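Local coordinates for retinol dehydratase (Spodoptera frugiperda, PDB 1FMJ), which binds retinol and adenosine 3',5'-diphosphate and probably dehydrates the retinol, using a fold related to the sulfotransferases, at residues A[9-20]-A[36-47]. Numbering follows the deposited sequence.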
loop_
_atom_site.group_PDB
_atom_site.type_symbol
_atom_site.label_atom_id
_atom_site.label_comp_id
_atom_site.label_asym_id
_atom_site.label_seq_id
_atom_site.Cartn_x
_atom_site.Cartn_y
_atom_site.Cartn_z
ATOM N N PHE A 9 9.107 22.356 0.928
ATOM C CA PHE A 9 7.809 21.735 0.686
ATOM C C PHE A 9 6.861 22.734 0.023
ATOM O O PHE A 9 6.421 23.698 0.644
ATOM C CB PHE A 9 7.217 21.213 2.001
ATOM C CG PHE A 9 6.198 20.134 1.812
ATOM C CD1 PHE A 9 6.515 18.983 1.097
ATOM C CD2 PHE A 9 4.915 20.267 2.329
ATOM C CE1 PHE A 9 5.564 17.983 0.898
ATOM C CE2 PHE A 9 3.959 19.272 2.135
ATOM C CZ PHE A 9 4.286 18.128 1.418
ATOM N N PRO A 10 6.530 22.505 -1.257
ATOM C CA PRO A 10 5.647 23.371 -2.038
ATOM C C PRO A 10 4.157 23.090 -1.954
ATOM O O PRO A 10 3.386 23.645 -2.731
ATOM C CB PRO A 10 6.164 23.172 -3.452
ATOM C CG PRO A 10 6.443 21.703 -3.457
ATOM C CD PRO A 10 7.136 21.473 -2.119
ATOM N N TYR A 11 3.742 22.245 -1.019
ATOM C CA TYR A 11 2.333 21.902 -0.918
ATOM C C TYR A 11 1.585 22.427 0.294
ATOM O O TYR A 11 2.111 22.464 1.404
ATOM C CB TYR A 11 2.176 20.383 -0.962
ATOM C CG TYR A 11 2.764 19.752 -2.194
ATOM C CD1 TYR A 11 3.733 18.758 -2.095
ATOM C CD2 TYR A 11 2.338 20.133 -3.464
ATOM C CE1 TYR A 11 4.263 18.154 -3.229
ATOM C CE2 TYR A 11 2.864 19.533 -4.610
ATOM C CZ TYR A 11 3.822 18.543 -4.479
ATOM O OH TYR A 11 4.315 17.918 -5.597
ATOM N N GLU A 12 0.346 22.836 0.064
ATOM C CA GLU A 12 -0.511 23.309 1.135
ATOM C C GLU A 12 -1.582 22.237 1.255
ATOM O O GLU A 12 -1.810 21.479 0.313
ATOM C CB GLU A 12 -1.168 24.639 0.772
ATOM C CG GLU A 12 -0.209 25.767 0.469
ATOM C CD GLU A 12 -0.926 27.097 0.347
ATOM O OE1 GLU A 12 -2.049 27.113 -0.201
ATOM O OE2 GLU A 12 -0.366 28.124 0.788
ATOM N N PHE A 13 -2.230 22.165 2.410
ATOM C CA PHE A 13 -3.274 21.178 2.614
ATOM C C PHE A 13 -4.546 21.902 3.017
ATOM O O PHE A 13 -4.510 23.053 3.457
ATOM C CB PHE A 13 -2.862 20.188 3.713
ATOM C CG PHE A 13 -2.827 20.787 5.091
ATOM C CD1 PHE A 13 -3.975 20.820 5.881
ATOM C CD2 PHE A 13 -1.647 21.329 5.597
ATOM C CE1 PHE A 13 -3.948 21.381 7.162
ATOM C CE2 PHE A 13 -1.612 21.893 6.873
ATOM C CZ PHE A 13 -2.764 21.918 7.657
ATOM N N ARG A 14 -5.675 21.234 2.853
ATOM C CA ARG A 14 -6.939 21.843 3.226
ATOM C C ARG A 14 -7.805 20.795 3.874
ATOM O O ARG A 14 -7.678 19.598 3.589
ATOM C CB ARG A 14 -7.671 22.406 2.006
ATOM C CG ARG A 14 -8.297 21.348 1.106
ATOM C CD ARG A 14 -9.089 22.001 -0.012
ATOM N NE ARG A 14 -9.683 21.037 -0.937
ATOM C CZ ARG A 14 -10.642 20.171 -0.615
ATOM N NH1 ARG A 14 -11.124 20.140 0.619
ATOM N NH2 ARG A 14 -11.122 19.338 -1.534
ATOM N N GLU A 15 -8.679 21.254 4.757
ATOM C CA GLU A 15 -9.599 20.372 5.443
ATOM C C GLU A 15 -10.608 19.966 4.385
ATOM O O GLU A 15 -10.674 20.580 3.319
ATOM C CB GLU A 15 -10.308 21.129 6.565
ATOM C CG GLU A 15 -9.381 21.725 7.619
ATOM C CD GLU A 15 -8.725 20.669 8.484
ATOM O OE1 GLU A 15 -9.426 19.706 8.865
ATOM O OE2 GLU A 15 -7.517 20.807 8.795
ATOM N N LEU A 16 -11.377 18.924 4.671
ATOM C CA LEU A 16 -12.399 18.465 3.743
ATOM C C LEU A 16 -13.573 19.437 3.870
ATOM O O LEU A 16 -13.869 19.911 4.966
ATOM C CB LEU A 16 -12.833 17.046 4.122
ATOM C CG LEU A 16 -11.794 15.955 3.835
ATOM C CD1 LEU A 16 -12.032 14.710 4.686
ATOM C CD2 LEU A 16 -11.855 15.622 2.354
ATOM N N ASN A 17 -14.229 19.761 2.760
ATOM C CA ASN A 17 -15.369 20.672 2.837
ATOM C C ASN A 17 -16.535 19.909 3.460
ATOM O O ASN A 17 -16.425 18.713 3.720
ATOM C CB ASN A 17 -15.740 21.220 1.449
ATOM C CG ASN A 17 -16.063 20.132 0.445
ATOM O OD1 ASN A 17 -16.955 19.309 0.658
ATOM N ND2 ASN A 17 -15.346 20.137 -0.673
ATOM N N PRO A 18 -17.659 20.589 3.730
ATOM C CA PRO A 18 -18.790 19.879 4.337
ATOM C C PRO A 18 -19.219 18.607 3.605
ATOM O O PRO A 18 -19.364 17.551 4.223
ATOM C CB PRO A 18 -19.885 20.939 4.351
ATOM C CG PRO A 18 -19.100 22.204 4.570
ATOM C CD PRO A 18 -17.942 22.032 3.620
ATOM N N GLU A 19 -19.411 18.709 2.294
ATOM C CA GLU A 19 -19.849 17.568 1.495
ATOM C C GLU A 19 -18.902 16.380 1.592
ATOM O O GLU A 19 -19.335 15.249 1.786
ATOM C CB GLU A 19 -20.009 17.971 0.024
ATOM C CG GLU A 19 -20.575 16.864 -0.845
ATOM C CD GLU A 19 -20.706 17.269 -2.304
ATOM O OE1 GLU A 19 -19.665 17.555 -2.937
ATOM O OE2 GLU A 19 -21.847 17.298 -2.817
ATOM N N GLU A 20 -17.609 16.637 1.445
ATOM C CA GLU A 20 -16.611 15.579 1.518
ATOM C C GLU A 20 -16.586 15.008 2.934
ATOM O O GLU A 20 -16.685 13.794 3.131
ATOM C CB GLU A 20 -15.229 16.134 1.166
ATOM C CG GLU A 20 -15.157 16.835 -0.179
ATOM C CD GLU A 20 -13.860 17.592 -0.365
ATOM O OE1 GLU A 20 -13.502 18.385 0.533
ATOM O OE2 GLU A 20 -13.199 17.404 -1.408
ATOM N N VAL A 36 -6.935 15.138 5.486
ATOM C CA VAL A 36 -6.778 16.480 4.939
ATOM C C VAL A 36 -6.294 16.250 3.515
ATOM O O VAL A 36 -5.592 15.270 3.244
ATOM C CB VAL A 36 -5.724 17.346 5.678
ATOM C CG1 VAL A 36 -6.140 17.567 7.125
ATOM C CG2 VAL A 36 -4.350 16.701 5.580
ATOM N N LYS A 37 -6.701 17.126 2.603
ATOM C CA LYS A 37 -6.303 17.037 1.203
ATOM C C LYS A 37 -4.889 17.612 1.112
ATOM O O LYS A 37 -4.588 18.617 1.756
ATOM C CB LYS A 37 -7.251 17.870 0.339
ATOM C CG LYS A 37 -8.013 17.099 -0.739
ATOM C CD LYS A 37 -9.086 16.203 -0.158
ATOM C CE LYS A 37 -10.037 15.696 -1.246
ATOM N NZ LYS A 37 -9.372 14.816 -2.259
ATOM N N LEU A 38 -4.027 16.994 0.315
ATOM C CA LEU A 38 -2.653 17.479 0.206
ATOM C C LEU A 38 -2.200 17.745 -1.219
ATOM O O LEU A 38 -2.310 16.882 -2.081
ATOM C CB LEU A 38 -1.687 16.485 0.864
ATOM C CG LEU A 38 -0.213 16.901 0.885
ATOM C CD1 LEU A 38 -0.110 18.290 1.517
ATOM C CD2 LEU A 38 0.624 15.889 1.662
ATOM N N GLY A 39 -1.682 18.945 -1.461
ATOM C CA GLY A 39 -1.211 19.293 -2.793
ATOM C C GLY A 39 -2.312 19.670 -3.771
ATOM O O GLY A 39 -3.495 19.508 -3.475
ATOM N N PRO A 40 -1.950 20.178 -4.958
ATOM C CA PRO A 40 -2.928 20.575 -5.976
ATOM C C PRO A 40 -3.833 19.432 -6.427
ATOM O O PRO A 40 -4.920 19.667 -6.950
ATOM C CB PRO A 40 -2.051 21.110 -7.107
ATOM C CG PRO A 40 -0.783 20.303 -6.955
ATOM C CD PRO A 40 -0.574 20.333 -5.464
ATOM N N LYS A 41 -3.383 18.196 -6.229
ATOM C CA LYS A 41 -4.178 17.034 -6.607
ATOM C C LYS A 41 -5.074 16.568 -5.448
ATOM O O LYS A 41 -5.931 15.705 -5.619
ATOM C CB LYS A 41 -3.261 15.900 -7.060
ATOM C CG LYS A 41 -2.457 16.240 -8.299
ATOM C CD LYS A 41 -1.458 15.142 -8.650
ATOM C CE LYS A 41 -0.610 15.547 -9.851
ATOM N NZ LYS A 41 0.318 14.465 -10.308
ATOM N N GLY A 42 -4.875 17.150 -4.271
ATOM C CA GLY A 42 -5.687 16.790 -3.119
ATOM C C GLY A 42 -5.592 15.333 -2.690
ATOM O O GLY A 42 -6.609 14.669 -2.495
ATOM N N TYR A 43 -4.370 14.832 -2.543
ATOM C CA TYR A 43 -4.173 13.454 -2.113
ATOM C C TYR A 43 -4.656 13.313 -0.679
ATOM O O TYR A 43 -4.285 14.097 0.201
ATOM C CB TYR A 43 -2.692 13.050 -2.196
ATOM C CG TYR A 43 -2.198 12.734 -3.599
ATOM C CD1 TYR A 43 -1.243 13.535 -4.220
ATOM C CD2 TYR A 43 -2.662 11.610 -4.289
ATOM C CE1 TYR A 43 -0.750 13.226 -5.499
ATOM C CE2 TYR A 43 -2.179 11.292 -5.566
ATOM C CZ TYR A 43 -1.225 12.105 -6.160
ATOM O OH TYR A 43 -0.749 11.812 -7.412
ATOM N N MET A 44 -5.509 12.318 -0.452
ATOM C CA MET A 44 -6.039 12.062 0.870
ATOM C C MET A 44 -4.954 11.506 1.797
ATOM O O MET A 44 -4.490 10.380 1.612
ATOM C CB MET A 44 -7.199 11.069 0.773
ATOM C CG MET A 44 -8.484 11.649 0.212
ATOM S SD MET A 44 -9.212 12.865 1.320
ATOM C CE MET A 44 -10.270 11.821 2.343
ATOM N N VAL A 45 -4.540 12.290 2.789
ATOM C CA VAL A 45 -3.533 11.803 3.721
ATOM C C VAL A 45 -4.008 11.955 5.151
ATOM O O VAL A 45 -4.669 12.939 5.503
ATOM C CB VAL A 45 -2.152 12.528 3.549
ATOM C CG1 VAL A 45 -1.640 12.349 2.124
ATOM C CG2 VAL A 45 -2.270 13.999 3.884
ATOM N N TYR A 46 -3.699 10.958 5.973
ATOM C CA TYR A 46 -4.074 11.006 7.377
ATOM C C TYR A 46 -3.363 12.224 7.958
ATOM O O TYR A 46 -2.174 12.426 7.712
ATOM C CB TYR A 46 -3.633 9.720 8.085
ATOM C CG TYR A 46 -4.599 8.565 7.892
ATOM C CD1 TYR A 46 -4.218 7.416 7.203
ATOM C CD2 TYR A 46 -5.887 8.624 8.411
ATOM C CE1 TYR A 46 -5.103 6.351 7.037
ATOM C CE2 TYR A 46 -6.778 7.569 8.256
ATOM C CZ TYR A 46 -6.380 6.436 7.569
ATOM O OH TYR A 46 -7.258 5.393 7.434
ATOM N N ARG A 47 -4.094 13.031 8.725
ATOM C CA ARG A 47 -3.549 14.254 9.306
ATOM C C ARG A 47 -2.127 14.144 9.869
ATOM O O ARG A 47 -1.288 14.994 9.594
ATOM C CB ARG A 47 -4.500 14.797 10.377
ATOM C CG ARG A 47 -4.257 16.255 10.709
ATOM C CD ARG A 47 -5.210 16.761 11.787
ATOM N NE ARG A 47 -5.157 18.216 11.894
ATOM C CZ ARG A 47 -5.628 19.051 10.971
ATOM N NH1 ARG A 47 -6.194 18.575 9.871
ATOM N NH2 ARG A 47 -5.529 20.363 11.146
#
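Arg14 and Lys37 form an antiparallel hydrogen-bonded pair, a compact example of a short N-terminal strand completing the edge of a hairpin. Lys37 N gives a bond of 2.8 Å to Arg14 O, Arg14 N returns one to Lys37 O, and Gly39 N extends the ladder to Glu12 O. Arg14 CG sits between the backbone N and the carbonyl carbon (chi1 74°), and the chain then runs extended alongside Lys37, whose CG lies over one guanidinium face. In its plane, that guanidinium meets Glu20 end-on, NH1 to OE1 and NH2 to OE2, the latter at 2.8 Å, each oxygen using its syn lone pair; NH1 also bonds to Glu15 O. Glu20 OE1 accepts from Asn17 N as well, while Glu20 N bonds to Asn17 OD1, a capping box that starts the helix. An alanine at Glu20 would probably leave Asn17 N without this acceptor and the guanidinium without its carboxylate mate, held by Glu15 O alone among these bonds. Leu16 CD2 packs 3.8 Å from Lys37 CD and against Met44 SD.

Tightest is the buried side: Leu38 CD1 lies 4.0 Å from both Tyr11 CB and Phe13 CB, and Val36 CB is 3.9 Å from Phe13 CD1. Solvent reaches the outer residues Phe13, Arg14 and Glu15; there Arg47 NH1 holds Glu15 OE2 at 2.8 Å, carboxylate and guanidinium planes 52° apart, and NH2 adds a weak bond. Toward the N-terminus, Tyr11 CD2 touches Pro40 CD at 3.5 Å, and the Tyr11 hydroxyl bonds to Ser168 O. Strand 13-14 thus edges a three-stranded antiparallel sheet, 35-38 in the middle and 43-46 beyond, with helix 53-57 packed against Phe9 and Tyr11.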